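Local coordinates for protein phosphatidylserine synthase (Haemophilus influenzae, PDB 3HSI) that belongs to the phospholipase D superfamily, with PLD-type sequence motifs in both halves of a two-domain chain, at residues I42-R47 with E68-I73; K50-T56 with K144-D150; T151-A157 with D173-T179. One frame throughout, in Å; residues are numbered along the deposited sequence.

Interaction 1: residues I42-R47 with E68-I73; sequences IIELIR and EILDEI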
loop_
_atom_site.group_PDB
_atom_site.type_symbol
_atom_site.label_atom_id
_atom_site.label_comp_id
_atom_site.label_asym_id
_atom_site.label_seq_id
_atom_site.Cartn_x
_atom_site.Cartn_y
_atom_site.Cartn_z
ATOM N N ILE C 42 24.623 23.540 11.434
ATOM C CA ILE C 42 24.543 22.341 12.287
ATOM C C ILE C 42 25.677 22.357 13.321
ATOM O O ILE C 42 25.426 22.315 14.508
ATOM C CB ILE C 42 24.581 21.020 11.481
ATOM C CG1 ILE C 42 23.335 20.887 10.618
ATOM C CG2 ILE C 42 24.687 19.792 12.425
ATOM C CD1 ILE C 42 23.530 19.882 9.506
ATOM N N ILE C 43 26.909 22.455 12.857
ATOM C CA ILE C 43 28.057 22.468 13.742
ATOM C C ILE C 43 28.018 23.572 14.817
ATOM O O ILE C 43 28.205 23.296 16.001
ATOM C CB ILE C 43 29.363 22.521 12.954
ATOM C CG1 ILE C 43 29.492 21.235 12.128
ATOM C CG2 ILE C 43 30.563 22.707 13.920
ATOM C CD1 ILE C 43 30.736 21.178 11.217
ATOM N N GLU C 44 27.718 24.796 14.403
ATOM C CA GLU C 44 27.658 25.944 15.305
ATOM C C GLU C 44 26.545 25.785 16.371
ATOM O O GLU C 44 26.709 26.143 17.572
ATOM C CB GLU C 44 27.378 27.178 14.453
ATOM C CG GLU C 44 27.662 28.471 15.123
ATOM C CD GLU C 44 27.558 29.657 14.171
ATOM O OE1 GLU C 44 27.419 29.443 12.944
ATOM O OE2 GLU C 44 27.621 30.810 14.655
ATOM N N LEU C 45 25.420 25.248 15.924
ATOM C CA LEU C 45 24.278 25.023 16.798
ATOM C C LEU C 45 24.544 23.905 17.822
ATOM O O LEU C 45 24.150 24.038 19.005
ATOM C CB LEU C 45 23.006 24.727 15.977
ATOM C CG LEU C 45 22.426 25.989 15.326
ATOM C CD1 LEU C 45 21.225 25.610 14.487
ATOM C CD2 LEU C 45 22.094 27.094 16.382
ATOM N N ILE C 46 25.235 22.842 17.393
ATOM C CA ILE C 46 25.592 21.744 18.295
ATOM C C ILE C 46 26.557 22.255 19.368
ATOM O O ILE C 46 26.338 22.005 20.562
ATOM C CB ILE C 46 26.194 20.529 17.548
ATOM C CG1 ILE C 46 25.111 19.790 16.734
ATOM C CG2 ILE C 46 26.861 19.541 18.526
ATOM C CD1 ILE C 46 25.686 18.820 15.700
ATOM N N ARG C 47 27.586 23.002 18.948
ATOM C CA ARG C 47 28.612 23.520 19.877
ATOM C C ARG C 47 28.061 24.450 20.919
ATOM O O ARG C 47 28.627 24.571 22.000
ATOM C CB ARG C 47 29.735 24.238 19.143
ATOM C CG ARG C 47 30.607 23.314 18.330
ATOM C CD ARG C 47 31.590 24.026 17.423
ATOM N NE ARG C 47 32.481 23.037 16.836
ATOM C CZ ARG C 47 33.426 23.290 15.931
ATOM N NH1 ARG C 47 33.614 24.515 15.470
ATOM N NH2 ARG C 47 34.184 22.302 15.475
ATOM N N GLU C 68 31.768 13.441 11.411
ATOM C CA GLU C 68 32.098 14.783 11.874
ATOM C C GLU C 68 30.942 15.326 12.720
ATOM O O GLU C 68 31.165 15.875 13.804
ATOM C CB GLU C 68 32.355 15.698 10.695
ATOM C CG GLU C 68 33.016 17.011 11.094
ATOM C CD GLU C 68 33.317 17.916 9.911
ATOM O OE1 GLU C 68 33.254 17.455 8.740
ATOM O OE2 GLU C 68 33.618 19.108 10.163
ATOM N N ILE C 69 29.710 15.118 12.275
ATOM C CA ILE C 69 28.580 15.640 13.049
ATOM C C ILE C 69 28.439 14.902 14.368
ATOM O O ILE C 69 28.283 15.543 15.419
ATOM C CB ILE C 69 27.239 15.669 12.266
ATOM C CG1 ILE C 69 27.364 16.489 10.971
ATOM C CG2 ILE C 69 26.116 16.234 13.139
ATOM C CD1 ILE C 69 28.128 17.822 11.114
ATOM N N LEU C 70 28.532 13.571 14.332
ATOM C CA LEU C 70 28.382 12.777 15.560
ATOM C C LEU C 70 29.498 13.071 16.556
ATOM O O LEU C 70 29.258 13.108 17.765
ATOM C CB LEU C 70 28.301 11.296 15.240
ATOM C CG LEU C 70 27.931 10.357 16.387
ATOM C CD1 LEU C 70 26.662 10.859 17.088
ATOM C CD2 LEU C 70 27.752 8.923 15.889
ATOM N N ASP C 71 30.708 13.300 16.045
ATOM C CA ASP C 71 31.833 13.778 16.865
ATOM C C ASP C 71 31.549 15.078 17.606
ATOM O O ASP C 71 31.947 15.217 18.766
ATOM C CB ASP C 71 33.077 13.981 16.020
ATOM C CG ASP C 71 33.737 12.688 15.660
ATOM O OD1 ASP C 71 33.487 11.679 16.360
ATOM O OD2 ASP C 71 34.491 12.668 14.669
ATOM N N GLU C 72 30.901 16.030 16.924
ATOM C CA GLU C 72 30.468 17.275 17.558
ATOM C C GLU C 72 29.495 17.026 18.708
ATOM O O GLU C 72 29.622 17.657 19.765
ATOM C CB GLU C 72 29.868 18.274 16.562
ATOM C CG GLU C 72 30.846 18.810 15.508
ATOM C CD GLU C 72 31.950 19.673 16.066
ATOM O OE1 GLU C 72 31.845 20.209 17.197
ATOM O OE2 GLU C 72 32.965 19.805 15.355
ATOM N N ILE C 73 28.554 16.096 18.506
ATOM C CA ILE C 73 27.563 15.729 19.525
ATOM C C ILE C 73 28.245 15.193 20.776
ATOM O O ILE C 73 27.956 15.636 21.879
ATOM C CB ILE C 73 26.588 14.615 19.029
ATOM C CG1 ILE C 73 25.783 15.093 17.823
ATOM C CG2 ILE C 73 25.643 14.138 20.188
ATOM C CD1 ILE C 73 24.663 16.028 18.153
#
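Glu72 bends at its second torsion (chi2 -66°), and the bend turns its carboxylate toward Arg47, whose chain reaches out fully extended from CG to NE. The two meet side-on: Arg47 NE donates to Glu72 OE1 at 2.9 Å, while Arg47 NH2 donates to Glu72 OE2 at 2.8 Å. This fork is not flat, because the carboxylate and guanidinium planes stand 64° apart. OE1 is approached from above the carboxylate plane, although it lies in the plane of the guanidinium; OE2 is met on its syn side but out of the carboxylate plane. Two bonds, one to each oxygen, fix the rotation of the carboxylate. Ile43 sits under the pair, its CG2 resting against one face of the guanidinium, over the centre, and touching Glu72 CD at 4.0 Å.

Beside the salt bridge, isoleucines make the apolar contacts. Ile46 carries CG2 anti to its backbone N, which lays that methyl over the backbone of the other helix, 3.6 Å from Glu72 O. Its other branch ends at CD1, 3.7 Å from Ile69 CG2 and 3.9 Å from Ile73 CD1, and crosses both side chains at about a right angle. One turn earlier, Ile69 puts CG2 against Ile42 and CD1 against Ile43 CG1, the latter at 3.8 Å. Glu68 brings OE2 near Ile43 CD1, but its other oxygen is held by Lys39 and Gln166.

Leu45 and Ile46 also touch Phe148 of strand 146-148, so the helices pack together while helix 35-48 leans on the sheet. Running nearly parallel, with axes 9.6 Å apart at 14°, helices 35-48 and 64-79 flank strand 52-56 in sequence, the alpha-beta-alpha order of an alpha/beta layered domain such as those of the PLD fold.

Interaction 2: residues K50-T56 with K144-D150; sequences KKRIYVT and KGFVFDD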
loop_
_atom_site.group_PDB
_atom_site.type_symbol
_atom_site.label_atom_id
_atom_site.label_comp_id
_atom_site.label_asym_id
_atom_site.label_seq_id
_atom_site.Cartn_x
_atom_site.Cartn_y
_atom_site.Cartn_z
ATOM N N LYS C 50 23.029 23.992 25.129
ATOM C CA LYS C 50 23.149 23.832 26.560
ATOM C C LYS C 50 22.098 22.912 27.204
ATOM O O LYS C 50 22.367 22.331 28.236
ATOM C CB LYS C 50 23.102 25.201 27.245
ATOM C CG LYS C 50 24.441 25.905 27.303
ATOM C CD LYS C 50 24.436 27.057 26.354
ATOM C CE LYS C 50 25.822 27.700 26.220
ATOM N NZ LYS C 50 25.745 28.691 25.093
ATOM N N LYS C 51 20.919 22.783 26.602
ATOM C CA LYS C 51 19.827 22.014 27.197
ATOM C C LYS C 51 19.446 20.767 26.412
ATOM O O LYS C 51 19.311 19.692 26.975
ATOM C CB LYS C 51 18.606 22.929 27.384
ATOM C CG LYS C 51 18.883 24.047 28.428
ATOM C CD LYS C 51 18.145 25.340 28.099
ATOM C CE LYS C 51 18.129 26.273 29.319
ATOM N NZ LYS C 51 16.948 27.212 29.304
ATOM N N ARG C 52 19.275 20.895 25.105
ATOM C CA ARG C 52 18.765 19.760 24.323
ATOM C C ARG C 52 19.149 19.824 22.854
ATOM O O ARG C 52 19.398 20.926 22.309
ATOM C CB ARG C 52 17.241 19.692 24.416
ATOM C CG ARG C 52 16.550 20.867 23.680
ATOM C CD ARG C 52 15.122 21.043 24.133
ATOM N NE ARG C 52 14.590 22.278 23.573
ATOM C CZ ARG C 52 13.359 22.740 23.771
ATOM N NH1 ARG C 52 12.486 22.071 24.529
ATOM N NH2 ARG C 52 13.008 23.879 23.199
ATOM N N ILE C 53 19.165 18.637 22.239
ATOM C CA ILE C 53 19.370 18.463 20.824
ATOM C C ILE C 53 18.474 17.327 20.366
ATOM O O ILE C 53 18.703 16.165 20.732
ATOM C CB ILE C 53 20.846 18.142 20.466
ATOM C CG1 ILE C 53 21.765 19.346 20.789
ATOM C CG2 ILE C 53 20.961 17.742 18.978
ATOM C CD1 ILE C 53 23.274 19.039 20.751
ATOM N N TYR C 54 17.443 17.684 19.611
ATOM C CA TYR C 54 16.537 16.737 18.969
ATOM C C TYR C 54 16.702 16.827 17.464
ATOM O O TYR C 54 16.782 17.935 16.897
ATOM C CB TYR C 54 15.066 17.017 19.342
ATOM C CG TYR C 54 14.672 16.591 20.767
ATOM C CD1 TYR C 54 13.722 15.569 20.979
ATOM C CD2 TYR C 54 15.258 17.187 21.883
ATOM C CE1 TYR C 54 13.359 15.168 22.269
ATOM C CE2 TYR C 54 14.907 16.794 23.185
ATOM C CZ TYR C 54 13.955 15.786 23.368
ATOM O OH TYR C 54 13.602 15.412 24.641
ATOM N N VAL C 55 16.735 15.664 16.838
ATOM C CA VAL C 55 16.903 15.504 15.409
ATOM C C VAL C 55 15.948 14.390 14.983
ATOM O O VAL C 55 15.927 13.336 15.628
ATOM C CB VAL C 55 18.350 15.071 15.085
ATOM C CG1 VAL C 55 18.472 14.582 13.651
ATOM C CG2 VAL C 55 19.341 16.216 15.331
ATOM N N THR C 56 15.113 14.662 13.975
ATOM C CA THR C 56 14.361 13.635 13.244
ATOM C C THR C 56 14.876 13.778 11.823
ATOM O O THR C 56 14.875 14.866 11.292
ATOM C CB THR C 56 12.784 13.845 13.208
ATOM O OG1 THR C 56 12.486 15.172 12.714
ATOM C CG2 THR C 56 12.156 13.673 14.549
ATOM N N LYS C 144 10.747 16.083 9.547
ATOM C CA LYS C 144 11.996 16.857 9.572
ATOM C C LYS C 144 12.081 17.782 10.756
ATOM O O LYS C 144 11.078 18.059 11.419
ATOM C CB LYS C 144 12.145 17.708 8.301
ATOM C CG LYS C 144 11.861 16.988 7.009
ATOM C CD LYS C 144 12.889 15.876 6.730
ATOM C CE LYS C 144 12.444 14.991 5.549
ATOM N NZ LYS C 144 13.469 13.931 5.281
ATOM N N GLY C 145 13.284 18.280 11.036
ATOM C CA GLY C 145 13.442 19.262 12.096
ATOM C C GLY C 145 14.578 18.857 13.000
ATOM O O GLY C 145 14.700 17.688 13.358
ATOM N N PHE C 146 15.426 19.833 13.331
ATOM C CA PHE C 146 16.446 19.712 14.331
ATOM C C PHE C 146 16.151 20.820 15.327
ATOM O O PHE C 146 15.926 21.960 14.952
ATOM C CB PHE C 146 17.839 20.000 13.756
ATOM C CG PHE C 146 18.233 19.152 12.589
ATOM C CD1 PHE C 146 17.555 17.982 12.271
ATOM C CD2 PHE C 146 19.324 19.519 11.819
ATOM C CE1 PHE C 146 17.940 17.195 11.188
ATOM C CE2 PHE C 146 19.734 18.740 10.745
ATOM C CZ PHE C 146 19.035 17.558 10.430
ATOM N N VAL C 147 16.159 20.494 16.610
ATOM C CA VAL C 147 15.951 21.498 17.611
ATOM C C VAL C 147 17.186 21.525 18.476
ATOM O O VAL C 147 17.588 20.498 19.009
ATOM C CB VAL C 147 14.695 21.201 18.457
ATOM C CG1 VAL C 147 14.546 22.222 19.624
ATOM C CG2 VAL C 147 13.434 21.137 17.565
ATOM N N PHE C 148 17.790 22.707 18.591
ATOM C CA PHE C 148 18.929 22.924 19.481
ATOM C C PHE C 148 18.471 23.971 20.443
ATOM O O PHE C 148 18.292 25.131 20.061
ATOM C CB PHE C 148 20.158 23.429 18.710
ATOM C CG PHE C 148 20.519 22.575 17.516
ATOM C CD1 PHE C 148 19.965 22.830 16.270
ATOM C CD2 PHE C 148 21.420 21.524 17.639
ATOM C CE1 PHE C 148 20.298 22.061 15.184
ATOM C CE2 PHE C 148 21.765 20.746 16.544
ATOM C CZ PHE C 148 21.203 20.996 15.323
ATOM N N ASP C 149 18.283 23.574 21.694
ATOM C CA ASP C 149 17.727 24.462 22.690
ATOM C C ASP C 149 16.439 25.059 22.152
ATOM O O ASP C 149 15.486 24.292 21.956
ATOM C CB ASP C 149 18.768 25.489 23.167
ATOM C CG ASP C 149 19.895 24.828 23.943
ATOM O OD1 ASP C 149 19.847 23.589 24.108
ATOM O OD2 ASP C 149 20.830 25.534 24.383
ATOM N N ASP C 150 16.423 26.374 21.890
ATOM C CA ASP C 150 15.252 27.103 21.389
ATOM C C ASP C 150 15.342 27.468 19.879
ATOM O O ASP C 150 14.587 28.333 19.396
ATOM C CB ASP C 150 15.038 28.387 22.197
ATOM C CG ASP C 150 14.537 28.136 23.619
ATOM O OD1 ASP C 150 13.904 27.082 23.893
ATOM O OD2 ASP C 150 14.765 29.029 24.478
HETATM O O HOH W 1 10.940 17.223 13.998
#
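Asp149 turns its carboxylate back toward the start of strand 52-56, where three successive backbone N-H groups meet it. Lys50 N reaches OD2 at 2.8 Å on the syn lone pair, Lys51 N comes to OD1 on the syn side but out of the carboxylate plane, and Arg52 N reaches the same OD1 at 2.9 Å, nearly along its C-O axis. Arg52 answers from its side chain. CG stands between the backbone N and the carbonyl carbon (chi1 69°), and from there the extended chain runs over to Asp149 O. NE at 2.7 Å and NH2 at 2.8 Å share that one oxygen, which lies exactly in the guanidinium plane, and both approach from the same face of the carbonyl. NH2 also makes a longer salt bridge to Asp150 OD1, with the two flat groups 77° apart, and another to Asp185.

Farther along, Tyr54 and Val147 form the hydrogen-bonded antiparallel pair, Val147 N meeting Tyr54 O at 2.6 Å. On the sheet face carrying Ile53, Val55, Phe146 and Phe148, the aliphatic chains lie slantwise to the rings: Val55 CG1 is 3.6 Å from Phe146 CE1, and Ile53 CG1 is 3.8 Å from Phe148 CD2. That face packs under helix 35-48. At the far end, a water bridges Thr56 OG1 and Lys144 O.

Lys144 and Asp149 probably belong to the HKD signature of the PLD family. Five N-H groups hold both carboxylate oxygens and the carbonyl of Asp149, fixing the turn between strands 146-148 and 151-155.

Interaction 3: residues T151-A157 with D173-T179; sequences TVLYSGA and DRYQKIT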
loop_
_atom_site.group_PDB
_atom_site.type_symbol
_atom_site.label_atom_id
_atom_site.label_comp_id
_atom_site.label_asym_id
_atom_site.label_seq_id
_atom_site.Cartn_x
_atom_site.Cartn_y
_atom_site.Cartn_z
ATOM N N THR C 151 16.229 26.800 19.134
ATOM C CA THR C 151 16.387 27.058 17.703
ATOM C C THR C 151 15.958 25.858 16.833
ATOM O O THR C 151 16.406 24.723 17.061
ATOM C CB THR C 151 17.843 27.520 17.405
ATOM O OG1 THR C 151 18.109 28.661 18.223
ATOM C CG2 THR C 151 18.043 27.936 15.965
ATOM N N VAL C 152 15.070 26.105 15.863
ATOM C CA VAL C 152 14.712 25.090 14.886
ATOM C C VAL C 152 15.532 25.248 13.594
ATOM O O VAL C 152 15.570 26.328 13.002
ATOM C CB VAL C 152 13.216 25.080 14.573
ATOM C CG1 VAL C 152 12.909 24.068 13.487
ATOM C CG2 VAL C 152 12.407 24.721 15.818
ATOM N N LEU C 153 16.188 24.164 13.170
ATOM C CA LEU C 153 16.797 24.114 11.844
ATOM C C LEU C 153 15.985 23.112 11.032
ATOM O O LEU C 153 16.001 21.923 11.316
ATOM C CB LEU C 153 18.274 23.722 11.939
ATOM C CG LEU C 153 19.144 23.829 10.678
ATOM C CD1 LEU C 153 19.141 25.255 10.085
ATOM C CD2 LEU C 153 20.606 23.396 10.951
ATOM N N TYR C 154 15.248 23.607 10.050
ATOM C CA TYR C 154 14.328 22.767 9.300
ATOM C C TYR C 154 14.851 22.548 7.883
ATOM O O TYR C 154 15.227 23.506 7.202
ATOM C CB TYR C 154 12.926 23.382 9.277
ATOM C CG TYR C 154 11.852 22.420 8.791
ATOM C CD1 TYR C 154 11.101 21.662 9.697
ATOM C CD2 TYR C 154 11.598 22.253 7.409
ATOM C CE1 TYR C 154 10.127 20.763 9.242
ATOM C CE2 TYR C 154 10.647 21.370 6.958
ATOM C CZ TYR C 154 9.907 20.625 7.878
ATOM O OH TYR C 154 8.964 19.735 7.413
ATOM N N SER C 155 14.847 21.293 7.437
ATOM C CA SER C 155 15.332 20.955 6.110
ATOM C C SER C 155 14.916 19.552 5.702
ATOM O O SER C 155 14.756 18.662 6.554
ATOM C CB SER C 155 16.859 21.001 6.061
ATOM O OG SER C 155 17.285 20.707 4.751
ATOM N N GLY C 156 14.795 19.342 4.399
ATOM C CA GLY C 156 14.504 17.988 3.886
ATOM C C GLY C 156 15.735 17.074 3.931
ATOM O O GLY C 156 15.627 15.882 3.666
ATOM N N ALA C 157 16.896 17.640 4.293
ATOM C CA ALA C 157 18.210 16.959 4.171
ATOM C C ALA C 157 18.427 15.917 5.257
ATOM O O ALA C 157 18.048 16.138 6.413
ATOM C CB ALA C 157 19.334 17.976 4.239
ATOM N N ASP C 173 19.256 21.072 -1.111
ATOM C CA ASP C 173 17.992 21.117 -0.401
ATOM C C ASP C 173 17.726 22.576 0.014
ATOM O O ASP C 173 18.470 23.515 -0.397
ATOM C CB ASP C 173 18.029 20.143 0.816
ATOM C CG ASP C 173 16.667 19.490 1.109
ATOM O OD1 ASP C 173 15.738 20.221 1.472
ATOM O OD2 ASP C 173 16.514 18.254 0.990
ATOM N N ARG C 174 16.674 22.775 0.815
ATOM C CA ARG C 174 16.404 24.075 1.413
ATOM C C ARG C 174 16.597 24.010 2.903
ATOM O O ARG C 174 16.431 22.961 3.487
ATOM C CB ARG C 174 14.978 24.507 1.131
ATOM C CG ARG C 174 14.764 24.971 -0.265
ATOM C CD ARG C 174 13.297 25.218 -0.484
ATOM N NE ARG C 174 12.830 26.434 0.172
ATOM C CZ ARG C 174 11.577 26.631 0.578
ATOM N NH1 ARG C 174 10.661 25.685 0.424
ATOM N NH2 ARG C 174 11.230 27.791 1.108
ATOM N N TYR C 175 16.971 25.133 3.524
ATOM C CA TYR C 175 17.327 25.116 4.943
ATOM C C TYR C 175 16.814 26.378 5.591
ATOM O O TYR C 175 17.137 27.483 5.142
ATOM C CB TYR C 175 18.870 25.030 5.126
ATOM C CG TYR C 175 19.545 24.237 4.024
ATOM C CD1 TYR C 175 19.725 22.862 4.131
ATOM C CD2 TYR C 175 19.939 24.858 2.845
ATOM C CE1 TYR C 175 20.336 22.138 3.120
ATOM C CE2 TYR C 175 20.534 24.138 1.811
ATOM C CZ TYR C 175 20.719 22.787 1.945
ATOM O OH TYR C 175 21.286 22.097 0.898
ATOM N N GLN C 176 16.014 26.221 6.642
ATOM C CA GLN C 176 15.515 27.374 7.368
ATOM C C GLN C 176 15.854 27.286 8.839
ATOM O O GLN C 176 15.594 26.277 9.500
ATOM C CB GLN C 176 14.019 27.548 7.189
ATOM C CG GLN C 176 13.644 27.895 5.791
ATOM C CD GLN C 176 13.549 26.666 4.924
ATOM O OE1 GLN C 176 13.287 25.568 5.421
ATOM N NE2 GLN C 176 13.770 26.832 3.624
ATOM N N LYS C 177 16.433 28.364 9.337
ATOM C CA LYS C 177 16.743 28.488 10.745
ATOM C C LYS C 177 15.734 29.436 11.415
ATOM O O LYS C 177 15.569 30.587 10.994
ATOM C CB LYS C 177 18.189 28.993 10.936
ATOM C CG LYS C 177 18.770 28.559 12.263
ATOM C CD LYS C 177 19.547 29.636 12.933
ATOM C CE LYS C 177 20.681 30.112 12.123
ATOM N NZ LYS C 177 21.588 30.870 13.026
ATOM N N ILE C 178 15.016 28.915 12.412
ATOM C CA ILE C 178 14.048 29.696 13.162
ATOM C C ILE C 178 14.344 29.647 14.654
ATOM O O ILE C 178 14.273 28.594 15.300
ATOM C CB ILE C 178 12.579 29.248 12.907
ATOM C CG1 ILE C 178 12.241 29.317 11.428
ATOM C CG2 ILE C 178 11.612 30.143 13.667
ATOM C CD1 ILE C 178 11.274 28.207 10.981
ATOM N N THR C 179 14.698 30.805 15.171
ATOM C CA THR C 179 14.938 31.011 16.578
ATOM C C THR C 179 13.621 31.419 17.261
ATOM O O THR C 179 13.206 32.571 17.193
ATOM C CB THR C 179 15.989 32.103 16.765
ATOM O OG1 THR C 179 17.214 31.688 16.118
ATOM C CG2 THR C 179 16.261 32.304 18.235
#
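Ser155 OG stands anti to its own backbone N (chi1 -178°), and from there it donates to Arg174 O at 2.7 Å and accepts from Ala157 N, closing an ST turn. Tyr175 CD1 lies 3.3 Å from the same hydroxyl. This end is buried and held by side-chain bonds. Here Asp173 OD1 takes Arg174 N on its anti lone pair and a weak bond from Gly156 N, while OD2 is bonded to His364. The Tyr175 hydroxyl accepts from Asp173 N, and the Asp173 carbonyl carbon rests over one face of the ring, toward its rim.

The tight part is the middle, where straight backbone bonds join the pairs Tyr154-Gln176 and Val152-Ile178: Tyr154 N to Gln176 O at 2.7 Å (175°), and Ile178 N to Val152 O at 2.7 Å (173°). Gln176 OE1 lies at the edge of the Tyr154 ring.

On the solvent side only Thr179 is exposed and little covered, its OG1 3.8 Å from Thr151 OG1. Thr151 still packs, with CG2 3.8 Å from Lys177 CD. Lys177 bends at chi2 and chi3 on its way to Gln41 of helix 35-48.

Within the sheet, strand 151-155 lies between 146-148 and 171-179, and 29-31 borders the latter. Helix 35-48 packs on the face with Leu153 and Tyr175, where Phe38 stacks on the Tyr175 ring; Tyr154, Arg174 and Gln176 face strand 374-378.

How the interactions relate
From the N terminus, helix 35-48 leads through strand 52-56 into helix 64-79, and interaction 1 closes this short excursion by packing the helices together. Interaction 2 opens within that loop and closes far beyond it, at 144-150, so the two cross; it brings strand 146-148 back beside 52-56. Interaction 3 follows in series, closing the short connection after 151-155 by bringing strand 171-179 back beside it. Strands 146-148 and 151-155 are sheet neighbours, with a probable hydrogen bond from Leu153 N to Phe146 O. Helix 35-48 unites all three: Ile42 packs on both Phe146 and Leu153, tying the helical layer to the sheet.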